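Local structure of uncharacterized protein (Mycobacterium vanbaalenii PYR-1, 4XU6) at residues Val33-Ala38 with Val147-Pro152; Val129-Ile134 with Phe169-Val174; Val138-Val143 with Gly156-Ala161. The protein binds diacylglycerol as a homotrimeric membrane protein of the INSIG family, holding the lipid within a bundle of six transmembrane helices. One frame throughout, in Å; residues are numbered along the deposited sequence.

Contact 1: Val33-Ala38 with Val147-Pro152. With BOG (octyl beta-D-glucopyranoside), chain C; TDA (N-tridecanoic acid), chain E.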
loop_
_atom_site.group_PDB
_atom_site.type_symbol
_atom_site.label_atom_id
_atom_site.label_comp_id
_atom_site.label_asym_id
_atom_site.label_seq_id
_atom_site.Cartn_x
_atom_site.Cartn_y
_atom_site.Cartn_z
ATOM N N VAL A 33 2.880 -22.920 -11.901
ATOM C CA VAL A 33 2.474 -24.326 -11.820
ATOM C C VAL A 33 3.740 -25.159 -11.745
ATOM O O VAL A 33 4.635 -24.970 -12.564
ATOM C CB VAL A 33 1.735 -24.780 -13.105
ATOM C CG1 VAL A 33 1.355 -26.268 -13.013
ATOM C CG2 VAL A 33 0.509 -23.933 -13.370
ATOM N N TYR A 34 3.831 -26.082 -10.789
ATOM C CA TYR A 34 4.995 -26.965 -10.724
ATOM C C TYR A 34 4.840 -28.210 -11.609
ATOM O O TYR A 34 3.733 -28.717 -11.801
ATOM C CB TYR A 34 5.288 -27.392 -9.288
ATOM C CG TYR A 34 5.950 -26.314 -8.456
ATOM C CD1 TYR A 34 7.309 -26.055 -8.582
ATOM C CD2 TYR A 34 5.221 -25.566 -7.534
ATOM C CE1 TYR A 34 7.925 -25.077 -7.830
ATOM C CE2 TYR A 34 5.832 -24.575 -6.767
ATOM C CZ TYR A 34 7.190 -24.342 -6.922
ATOM O OH TYR A 34 7.827 -23.374 -6.175
ATOM N N HIS A 35 5.957 -28.679 -12.151
ATOM C CA HIS A 35 5.980 -29.900 -12.958
ATOM C C HIS A 35 7.098 -30.809 -12.468
ATOM O O HIS A 35 7.935 -31.246 -13.261
ATOM C CB HIS A 35 6.228 -29.569 -14.433
ATOM C CG HIS A 35 5.216 -28.637 -15.027
ATOM N ND1 HIS A 35 3.896 -28.986 -15.204
ATOM C CD2 HIS A 35 5.338 -27.372 -15.492
ATOM C CE1 HIS A 35 3.244 -27.971 -15.745
ATOM N NE2 HIS A 35 4.096 -26.980 -15.928
ATOM N N THR A 36 7.134 -31.074 -11.165
ATOM C CA THR A 36 8.184 -31.908 -10.588
ATOM C C THR A 36 7.659 -32.897 -9.528
ATOM O O THR A 36 7.981 -32.804 -8.343
ATOM C CB THR A 36 9.345 -31.053 -10.034
ATOM O OG1 THR A 36 10.291 -31.905 -9.388
ATOM C CG2 THR A 36 8.830 -29.982 -9.047
ATOM N N ASP A 37 6.889 -33.877 -9.983
ATOM C CA ASP A 37 6.137 -34.760 -9.092
ATOM C C ASP A 37 7.010 -35.695 -8.242
ATOM O O ASP A 37 6.560 -36.229 -7.223
ATOM C CB ASP A 37 5.136 -35.588 -9.907
ATOM C CG ASP A 37 4.086 -34.735 -10.601
ATOM O OD1 ASP A 37 3.966 -33.533 -10.279
ATOM O OD2 ASP A 37 3.367 -35.275 -11.468
ATOM N N ALA A 38 8.259 -35.883 -8.657
ATOM C CA ALA A 38 9.146 -36.851 -8.011
ATOM C C ALA A 38 9.732 -36.437 -6.657
ATOM O O ALA A 38 10.257 -37.275 -5.926
ATOM N N VAL A 147 11.017 -27.456 -14.706
ATOM C CA VAL A 147 10.720 -27.709 -13.296
ATOM C C VAL A 147 9.379 -27.089 -12.876
ATOM O O VAL A 147 8.595 -27.700 -12.136
ATOM C CB VAL A 147 11.863 -27.190 -12.391
ATOM C CG1 VAL A 147 11.485 -27.290 -10.924
ATOM C CG2 VAL A 147 13.145 -27.964 -12.657
ATOM N N PHE A 148 9.131 -25.868 -13.346
ATOM C CA PHE A 148 7.839 -25.218 -13.171
ATOM C C PHE A 148 7.640 -24.231 -14.307
ATOM O O PHE A 148 8.540 -24.039 -15.122
ATOM C CB PHE A 148 7.723 -24.542 -11.787
ATOM C CG PHE A 148 8.575 -23.292 -11.615
ATOM C CD1 PHE A 148 9.940 -23.391 -11.389
ATOM C CD2 PHE A 148 7.988 -22.028 -11.623
ATOM C CE1 PHE A 148 10.725 -22.248 -11.205
ATOM C CE2 PHE A 148 8.761 -20.876 -11.442
ATOM C CZ PHE A 148 10.131 -20.988 -11.237
ATOM N N ALA A 149 6.465 -23.620 -14.388
ATOM C CA ALA A 149 6.236 -22.606 -15.406
ATOM C C ALA A 149 5.391 -21.473 -14.846
ATOM O O ALA A 149 4.644 -21.671 -13.887
ATOM C CB ALA A 149 5.561 -23.216 -16.631
ATOM N N TYR A 150 5.499 -20.297 -15.455
ATOM C CA TYR A 150 4.606 -19.190 -15.127
ATOM C C TYR A 150 3.365 -19.233 -16.007
ATOM O O TYR A 150 3.376 -19.827 -17.087
ATOM C CB TYR A 150 5.328 -17.837 -15.263
ATOM C CG TYR A 150 6.121 -17.475 -14.029
ATOM C CD1 TYR A 150 7.390 -18.006 -13.813
ATOM C CD2 TYR A 150 5.595 -16.613 -13.066
ATOM C CE1 TYR A 150 8.109 -17.695 -12.668
ATOM C CE2 TYR A 150 6.305 -16.294 -11.926
ATOM C CZ TYR A 150 7.562 -16.834 -11.730
ATOM O OH TYR A 150 8.276 -16.529 -10.590
ATOM N N HIS A 151 2.286 -18.632 -15.520
ATOM C CA HIS A 151 1.092 -18.420 -16.324
ATOM C C HIS A 151 1.510 -17.675 -17.592
ATOM O O HIS A 151 2.408 -16.839 -17.545
ATOM C CB HIS A 151 0.085 -17.587 -15.532
ATOM C CG HIS A 151 -1.273 -17.522 -16.157
ATOM N ND1 HIS A 151 -1.611 -16.579 -17.103
ATOM C CD2 HIS A 151 -2.377 -18.281 -15.968
ATOM C CE1 HIS A 151 -2.868 -16.761 -17.472
ATOM N NE2 HIS A 151 -3.353 -17.788 -16.801
ATOM N N PRO A 152 0.885 -18.004 -18.739
ATOM C CA PRO A 152 1.307 -17.418 -20.020
ATOM C C PRO A 152 1.171 -15.896 -20.065
ATOM O O PRO A 152 1.838 -15.253 -20.871
ATOM C CB PRO A 152 0.357 -18.068 -21.035
ATOM C CG PRO A 152 -0.038 -19.356 -20.403
ATOM C CD PRO A 152 -0.110 -19.077 -18.923
HETATM C C1 BOG C . 15.895 -32.491 -7.426
HETATM O O1 BOG C . 16.204 -32.545 -6.035
HETATM C C2 BOG C . 15.565 -33.889 -7.940
HETATM O O2 BOG C . 16.670 -34.767 -7.696
HETATM C C3 BOG C . 15.268 -33.803 -9.427
HETATM O O3 BOG C . 14.984 -35.099 -9.957
HETATM C C4 BOG C . 14.074 -32.882 -9.618
HETATM O O4 BOG C . 13.785 -32.750 -11.014
HETATM C C5 BOG C . 14.386 -31.507 -9.032
HETATM O O5 BOG C . 14.806 -31.589 -7.661
HETATM C C6 BOG C . 13.177 -30.579 -9.147
HETATM O O6 BOG C . 12.238 -30.865 -8.107
HETATM C "C1'" BOG C . 17.067 -31.482 -5.650
HETATM C "C2'" BOG C . 17.253 -31.545 -4.140
HETATM C "C3'" BOG C . 18.492 -30.762 -3.733
HETATM C "C4'" BOG C . 18.584 -30.630 -2.217
HETATM C "C5'" BOG C . 19.030 -29.220 -1.851
HETATM C "C6'" BOG C . 18.130 -28.213 -2.559
HETATM C "C7'" BOG C . 18.658 -26.785 -2.493
HETATM C "C8'" BOG C . 19.370 -26.518 -1.184
HETATM O O21 TDA E . 8.027 -16.117 -7.584
HETATM O O22 TDA E . 8.923 -18.261 -7.709
HETATM C C21 TDA E . 8.938 -17.169 -7.139
HETATM C C22 TDA E . 9.835 -16.955 -5.954
HETATM C C23 TDA E . 9.947 -15.470 -5.595
HETATM C C24 TDA E . 10.724 -15.272 -4.293
HETATM C C25 TDA E . 10.936 -13.787 -3.992
HETATM C C26 TDA E . 11.689 -13.564 -2.684
HETATM C C27 TDA E . 10.782 -13.972 -1.532
HETATM C C28 TDA E . 11.433 -13.754 -0.185
HETATM C C29 TDA E . 10.540 -14.328 0.903
HETATM C C30 TDA E . 11.188 -14.046 2.246
HETATM C C31 TDA E . 11.179 -12.550 2.522
HETATM C C32 TDA E . 11.649 -12.258 3.941
HETATM C C33 TDA E . 12.189 -10.838 4.055
#
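Val33 and Ala149 face each other as the hydrogen-bonded pair of a two-stranded antiparallel sheet, and their backbones exchange two bonds: Val33 N gives its hydrogen to Ala149 O at 2.9 Å, and Ala149 N returns one to Val33 O. A third bond, His35 N to Val147 O (2.8 Å), extends the pairing just past the end of the first strand. Next to the first pair, Tyr34 and Phe148 form the non-hydrogen-bonded pair, where the CA atoms come within 4.1 Å, and here the packing is tight. The two aromatic side chains lie side by side and point the same way. Phe148 CB is 3.6 Å from Tyr34 CD1, while the ring planes stand at 45°, with centroids 5.6 Å apart. Phe148 CG sits between its own N and carbonyl carbon (chi1 71°). The far end of the ring leads away from segment 33-38 and packs on helix 122-144; an apolar ring suits this largely apolar place beside Leu142 and Val143. Tyr34 also has a polar tip to satisfy, and its OH is hydrogen-bonded to Asp23. On the same side, Thr36 OG1 shares a 2.6 Å hydrogen bond with O6 of the octyl glucoside, a detergent that Trp48 also bonds.

The other face, bearing Val33 and Ala149, is looser and more open to solvent. There the small methyl of Ala149 meets the exposed His35 ring, NE2 lying 4.1 Å from Ala149 CB.

Next along the strand from Ala149, Tyr150 places its OH 3.0 Å from O21 of the tridecanoic acid and also bonds to Glu139. This two-stranded antiparallel sheet, built from strands far apart in the sequence, thus lies at the polar end of the diacylglycerol-binding pocket.

Contact 2: Val129-Ile134 with Phe169-Val174. With TDA (N-tridecanoic acid), chain E.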
loop_
_atom_site.group_PDB
_atom_site.type_symbol
_atom_site.label_atom_id
_atom_site.label_comp_id
_atom_site.label_asym_id
_atom_site.label_seq_id
_atom_site.Cartn_x
_atom_site.Cartn_y
_atom_site.Cartn_z
ATOM N N VAL A 129 20.230 -5.400 -5.521
ATOM C CA VAL A 129 20.579 -5.597 -6.928
ATOM C C VAL A 129 21.135 -7.002 -7.186
ATOM O O VAL A 129 20.804 -7.633 -8.193
ATOM C CB VAL A 129 21.600 -4.534 -7.432
ATOM C CG1 VAL A 129 22.126 -4.908 -8.816
ATOM C CG2 VAL A 129 20.955 -3.161 -7.484
ATOM N N VAL A 130 21.982 -7.481 -6.279
ATOM C CA VAL A 130 22.567 -8.817 -6.404
ATOM C C VAL A 130 21.499 -9.911 -6.597
ATOM O O VAL A 130 21.576 -10.702 -7.534
ATOM C CB VAL A 130 23.478 -9.151 -5.199
ATOM C CG1 VAL A 130 23.914 -10.611 -5.235
ATOM C CG2 VAL A 130 24.704 -8.230 -5.183
ATOM N N ILE A 131 20.495 -9.928 -5.724
ATOM C CA ILE A 131 19.438 -10.939 -5.789
ATOM C C ILE A 131 18.381 -10.620 -6.866
ATOM O O ILE A 131 17.745 -11.526 -7.413
ATOM C CB ILE A 131 18.807 -11.182 -4.385
ATOM C CG1 ILE A 131 17.913 -12.434 -4.391
ATOM C CG2 ILE A 131 18.043 -9.944 -3.911
ATOM C CD1 ILE A 131 18.691 -13.727 -4.561
ATOM N N ALA A 132 18.223 -9.343 -7.216
ATOM C CA ALA A 132 17.325 -8.988 -8.321
ATOM C C ALA A 132 17.859 -9.533 -9.639
ATOM O O ALA A 132 17.118 -9.644 -10.616
ATOM C CB ALA A 132 17.136 -7.470 -8.423
ATOM N N VAL A 133 19.154 -9.844 -9.673
ATOM C CA VAL A 133 19.747 -10.479 -10.851
ATOM C C VAL A 133 19.771 -12.001 -10.688
ATOM O O VAL A 133 19.296 -12.734 -11.553
ATOM C CB VAL A 133 21.182 -9.965 -11.123
ATOM C CG1 VAL A 133 21.855 -10.825 -12.189
ATOM C CG2 VAL A 133 21.152 -8.497 -11.553
ATOM N N ILE A 134 20.310 -12.464 -9.564
ATOM C CA ILE A 134 20.452 -13.897 -9.304
ATOM C C ILE A 134 19.110 -14.631 -9.179
ATOM O O ILE A 134 18.939 -15.716 -9.736
ATOM C CB ILE A 134 21.313 -14.146 -8.049
ATOM C CG1 ILE A 134 22.764 -13.730 -8.314
ATOM C CG2 ILE A 134 21.265 -15.613 -7.610
ATOM C CD1 ILE A 134 23.656 -13.828 -7.081
ATOM N N PHE A 169 14.444 -7.509 -5.504
ATOM C CA PHE A 169 15.167 -6.333 -5.012
ATOM C C PHE A 169 14.713 -5.958 -3.595
ATOM O O PHE A 169 15.531 -5.766 -2.704
ATOM C CB PHE A 169 14.996 -5.138 -5.957
ATOM C CG PHE A 169 15.618 -3.865 -5.427
ATOM C CD1 PHE A 169 16.975 -3.608 -5.616
ATOM C CD2 PHE A 169 14.855 -2.951 -4.703
ATOM C CE1 PHE A 169 17.556 -2.438 -5.107
ATOM C CE2 PHE A 169 15.421 -1.783 -4.200
ATOM C CZ PHE A 169 16.777 -1.529 -4.396
ATOM N N ALA A 170 13.400 -5.865 -3.395
ATOM C CA ALA A 170 12.845 -5.548 -2.081
ATOM C C ALA A 170 13.233 -6.607 -1.053
ATOM O O ALA A 170 13.559 -6.282 0.076
ATOM C CB ALA A 170 11.311 -5.401 -2.155
ATOM N N PHE A 171 13.183 -7.874 -1.451
ATOM C CA PHE A 171 13.656 -8.973 -0.610
ATOM C C PHE A 171 15.113 -8.743 -0.147
ATOM O O PHE A 171 15.413 -8.818 1.049
ATOM C CB PHE A 171 13.480 -10.301 -1.378
ATOM C CG PHE A 171 14.215 -11.483 -0.774
ATOM C CD1 PHE A 171 14.108 -11.791 0.580
ATOM C CD2 PHE A 171 14.993 -12.299 -1.586
ATOM C CE1 PHE A 171 14.789 -12.891 1.123
ATOM C CE2 PHE A 171 15.673 -13.403 -1.064
ATOM C CZ PHE A 171 15.564 -13.708 0.281
ATOM N N GLY A 172 16.009 -8.448 -1.084
ATOM C CA GLY A 172 17.399 -8.185 -0.726
ATOM C C GLY A 172 17.588 -7.011 0.233
ATOM O O GLY A 172 18.377 -7.083 1.183
ATOM N N VAL A 173 16.875 -5.914 -0.014
ATOM C CA VAL A 173 16.927 -4.770 0.894
ATOM C C VAL A 173 16.538 -5.162 2.326
ATOM O O VAL A 173 17.193 -4.771 3.304
ATOM C CB VAL A 173 15.996 -3.638 0.407
ATOM C CG1 VAL A 173 15.875 -2.542 1.470
ATOM C CG2 VAL A 173 16.501 -3.064 -0.908
ATOM N N VAL A 174 15.465 -5.935 2.449
ATOM C CA VAL A 174 14.982 -6.315 3.767
ATOM C C VAL A 174 15.882 -7.378 4.428
ATOM O O VAL A 174 16.104 -7.333 5.630
ATOM C CB VAL A 174 13.487 -6.730 3.722
ATOM C CG1 VAL A 174 13.040 -7.310 5.055
ATOM C CG2 VAL A 174 12.634 -5.504 3.343
HETATM O O21 TDA E . 8.027 -16.117 -7.584
HETATM O O22 TDA E . 8.923 -18.261 -7.709
HETATM C C21 TDA E . 8.938 -17.169 -7.139
HETATM C C22 TDA E . 9.835 -16.955 -5.954
HETATM C C23 TDA E . 9.947 -15.470 -5.595
HETATM C C24 TDA E . 10.724 -15.272 -4.293
HETATM C C25 TDA E . 10.936 -13.787 -3.992
HETATM C C26 TDA E . 11.689 -13.564 -2.684
HETATM C C27 TDA E . 10.782 -13.972 -1.532
HETATM C C28 TDA E . 11.433 -13.754 -0.185
HETATM C C29 TDA E . 10.540 -14.328 0.903
HETATM C C30 TDA E . 11.188 -14.046 2.246
HETATM C C31 TDA E . 11.179 -12.550 2.522
HETATM C C32 TDA E . 11.649 -12.258 3.941
HETATM C C33 TDA E . 12.189 -10.838 4.055
#
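Gly172 lets the two helices come unusually close: because it has no side chain, Ile131 CG2 can rest directly on its backbone, 3.7 Å from Gly172 CA. The contact is an antiparallel helix pair within the INSIG transmembrane bundle, joining helix 122-144 to helix 164-184. Their local axes approach to 7.5 Å, with N-to-C directions 142° apart, and no hydrogen bond passes between the segments; apolar packing holds them.

Ile131 suits this place because its branched CB sends out two arms. CG2 goes to the glycine, and CG1, anti to the backbone N (chi1 -168°), reaches the Phe171 ring, 4.1 Å from CD2. The two side chains run obliquely to one another, and both also touch Leu60 of helix 48-64, so this side of the interface is buried against a third helix.

A second small residue, Ala132, serves the neighbouring position. Its methyl lies 4.0 Å from Phe169 CB, and the short side chain allows the CA atoms of these two residues to come within 4.8 Å. The Phe169 ring extends toward the start of segment 129-134, where its CD1 is 3.7 Å from Val129 N and its CE1 is 4.2 Å from Val129 CG2. Val129 is exposed, on the outward-facing side of helix 122-144. Within its own helix, Val173 CG2 covers one face of the Phe169 ring.

Phe171 serves both the helix interface and the ligand pocket, a task for which a broad apolar ring is well suited. While its CD2 and CE2 atoms meet Ile131 CG1, one face is laid against the hydrocarbon chain of tridecanoic acid, whose C28 lies 3.4 Å from Phe171 CD1, offset toward the rim.

Contact 3: Val138-Val143 with Gly156-Ala161. With TDA (N-tridecanoic acid), chain E; TDA (N-tridecanoic acid), chain F.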
loop_
_atom_site.group_PDB
_atom_site.type_symbol
_atom_site.label_atom_id
_atom_site.label_comp_id
_atom_site.label_asym_id
_atom_site.label_seq_id
_atom_site.Cartn_x
_atom_site.Cartn_y
_atom_site.Cartn_z
ATOM N N VAL A 138 18.114 -17.738 -11.676
ATOM C CA VAL A 138 17.834 -19.086 -11.189
ATOM C C VAL A 138 16.462 -19.568 -11.669
ATOM O O VAL A 138 16.323 -20.696 -12.139
ATOM C CB VAL A 138 17.918 -19.167 -9.652
ATOM C CG1 VAL A 138 17.353 -20.486 -9.140
ATOM C CG2 VAL A 138 19.365 -18.981 -9.181
ATOM N N GLU A 139 15.452 -18.706 -11.572
ATOM C CA GLU A 139 14.113 -19.073 -12.019
ATOM C C GLU A 139 14.058 -19.347 -13.517
ATOM O O GLU A 139 13.402 -20.291 -13.961
ATOM C CB GLU A 139 13.093 -17.992 -11.632
ATOM C CG GLU A 139 12.896 -17.875 -10.118
ATOM C CD GLU A 139 11.527 -17.355 -9.741
ATOM O OE1 GLU A 139 10.561 -17.623 -10.481
ATOM O OE2 GLU A 139 11.426 -16.677 -8.702
ATOM N N ILE A 140 14.743 -18.522 -14.298
ATOM C CA ILE A 140 14.752 -18.708 -15.746
ATOM C C ILE A 140 15.356 -20.073 -16.109
ATOM O O ILE A 140 14.835 -20.782 -16.976
ATOM C CB ILE A 140 15.502 -17.556 -16.457
ATOM C CG1 ILE A 140 14.649 -16.280 -16.455
ATOM C CG2 ILE A 140 15.873 -17.938 -17.893
ATOM C CD1 ILE A 140 15.463 -14.993 -16.670
ATOM N N ALA A 141 16.438 -20.442 -15.429
ATOM C CA ALA A 141 17.064 -21.747 -15.650
ATOM C C ALA A 141 16.134 -22.896 -15.258
ATOM O O ALA A 141 16.035 -23.890 -15.974
ATOM C CB ALA A 141 18.376 -21.851 -14.880
ATOM N N LEU A 142 15.477 -22.768 -14.105
ATOM C CA LEU A 142 14.549 -23.797 -13.633
ATOM C C LEU A 142 13.363 -23.975 -14.578
ATOM O O LEU A 142 12.917 -25.096 -14.830
ATOM C CB LEU A 142 14.074 -23.490 -12.203
ATOM C CG LEU A 142 15.093 -23.724 -11.085
ATOM C CD1 LEU A 142 14.611 -23.135 -9.779
ATOM C CD2 LEU A 142 15.390 -25.202 -10.898
ATOM N N VAL A 143 12.855 -22.867 -15.106
ATOM C CA VAL A 143 11.771 -22.915 -16.075
ATOM C C VAL A 143 12.209 -23.562 -17.397
ATOM O O VAL A 143 11.474 -24.370 -17.969
ATOM C CB VAL A 143 11.172 -21.510 -16.320
ATOM C CG1 VAL A 143 10.285 -21.506 -17.548
ATOM C CG2 VAL A 143 10.387 -21.048 -15.084
ATOM N N GLY A 156 6.850 -12.850 -19.400
ATOM C CA GLY A 156 7.554 -11.991 -20.338
ATOM C C GLY A 156 9.059 -11.826 -20.190
ATOM O O GLY A 156 9.702 -11.330 -21.116
ATOM N N LEU A 157 9.623 -12.211 -19.044
ATOM C CA LEU A 157 11.065 -12.100 -18.822
ATOM C C LEU A 157 11.731 -13.461 -19.040
ATOM O O LEU A 157 12.060 -14.157 -18.084
ATOM C CB LEU A 157 11.374 -11.567 -17.410
ATOM C CG LEU A 157 12.840 -11.366 -16.980
ATOM C CD1 LEU A 157 13.532 -10.338 -17.863
ATOM C CD2 LEU A 157 12.962 -10.967 -15.514
ATOM N N PHE A 158 11.921 -13.833 -20.306
ATOM C CA PHE A 158 12.513 -15.126 -20.656
ATOM C C PHE A 158 11.833 -16.301 -19.960
ATOM O O PHE A 158 12.509 -17.202 -19.452
ATOM C CB PHE A 158 14.007 -15.146 -20.334
ATOM C CG PHE A 158 14.778 -14.025 -20.965
ATOM C CD1 PHE A 158 14.985 -13.995 -22.340
ATOM C CD2 PHE A 158 15.304 -13.005 -20.185
ATOM C CE1 PHE A 158 15.700 -12.964 -22.927
ATOM C CE2 PHE A 158 16.020 -11.967 -20.760
ATOM C CZ PHE A 158 16.218 -11.946 -22.136
ATOM N N GLY A 159 10.506 -16.280 -19.919
ATOM C CA GLY A 159 9.758 -17.371 -19.321
ATOM C C GLY A 159 9.290 -17.115 -17.897
ATOM O O GLY A 159 8.472 -17.867 -17.370
ATOM N N VAL A 160 9.802 -16.062 -17.267
ATOM C CA VAL A 160 9.371 -15.720 -15.909
ATOM C C VAL A 160 8.765 -14.307 -15.827
ATOM O O VAL A 160 8.797 -13.546 -16.796
ATOM C CB VAL A 160 10.508 -15.882 -14.868
ATOM C CG1 VAL A 160 11.158 -17.260 -14.977
ATOM C CG2 VAL A 160 11.562 -14.771 -15.011
ATOM N N ALA A 161 8.209 -13.953 -14.671
ATOM C CA ALA A 161 7.516 -12.667 -14.549
ATOM C C ALA A 161 8.486 -11.501 -14.382
ATOM O O ALA A 161 9.413 -11.567 -13.577
ATOM C CB ALA A 161 6.522 -12.702 -13.397
HETATM O O21 TDA E . 8.027 -16.117 -7.584
HETATM O O22 TDA E . 8.923 -18.261 -7.709
HETATM C C21 TDA E . 8.938 -17.169 -7.139
HETATM C C22 TDA E . 9.835 -16.955 -5.954
HETATM C C23 TDA E . 9.947 -15.470 -5.595
HETATM C C24 TDA E . 10.724 -15.272 -4.293
HETATM C C25 TDA E . 10.936 -13.787 -3.992
HETATM C C26 TDA E . 11.689 -13.564 -2.684
HETATM C C27 TDA E . 10.782 -13.972 -1.532
HETATM C C28 TDA E . 11.433 -13.754 -0.185
HETATM C C29 TDA E . 10.540 -14.328 0.903
HETATM C C30 TDA E . 11.188 -14.046 2.246
HETATM C C31 TDA E . 11.179 -12.550 2.522
HETATM C C32 TDA E . 11.649 -12.258 3.941
HETATM C C33 TDA E . 12.189 -10.838 4.055
HETATM C C21 TDA F . 12.407 -20.992 -7.628
HETATM C C22 TDA F . 13.836 -20.639 -7.278
HETATM C C23 TDA F . 13.904 -19.537 -6.231
HETATM C C24 TDA F . 15.357 -19.124 -6.005
HETATM C C25 TDA F . 15.475 -17.982 -5.005
HETATM C C26 TDA F . 16.844 -17.307 -5.087
HETATM C C27 TDA F . 17.963 -18.336 -4.981
HETATM C C28 TDA F . 19.318 -17.700 -5.253
HETATM C C29 TDA F . 20.260 -17.972 -4.089
HETATM C C30 TDA F . 20.463 -19.471 -3.902
HETATM C C31 TDA F . 20.992 -19.754 -2.501
HETATM C C32 TDA F . 22.155 -18.827 -2.161
HETATM C C33 TDA F . 22.945 -19.352 -0.968
HETATM O O HOH W 1 13.220 -19.801 -19.041
#
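A type I' beta turn, Leu157 to Val160, packs against transmembrane helix 122-144 beside the lipid pocket. Ile140 makes the largest share of the contact. Its CG1 lies 3.7 Å from Val160 CG2, the two side chains crossing at about a right angle, and its CD1 reaches Phe158 CB at 3.9 Å. The beta-branched Val160 wedges between helix residues: its other methyl, CG1, is 3.9 Å from both Glu139 CB and Val143 CG2. Glycine suits position 159, where the backbone takes a positive phi (99°) and lies close to Val143 CG1.

No direct hydrogen bond joins the segments, but one water donates to both Ile140 O (2.8 Å) and Phe158 O (2.7 Å), bridging helix and turn.

On the pocket side Glu139 extends its carboxylate to the tridecanoic acid, with OE2 3.0 Å from C21. Besides its bond to Tyr150, the group is held by Tyr168 OH at OE2, while Leu142 and Val138 line the second fatty acid with methyls. A classic beta bulge sets Gly156 and Leu157 together opposite Val160; this bulge and turn pack on the helix that supplies Glu139 to the tridecanoic acid pocket, which probably overlaps the diacylglycerol site.

Overall arrangement
Contact 2 is the most central of the three and purely apolar, as befits two helices within the membrane. Contacts 1 and 3 lie toward one end of the chain, their centres about 11 Å apart, and are more peripheral. Contact 1 is joined by three backbone hydrogen bonds and has an exposed face; contact 3 relies on apolar packing and a bridging water. Contacts 2 and 3 share helix 122-144, and contact 3 is nested in the loop that contact 2 closes. Contacts 1 and 3 meet directly where strand 148-150 lies against that helix. All three reach the same tridecanoic acid: contacts 1 and 3 at its carboxyl end, contact 2 along its hydrocarbon tail.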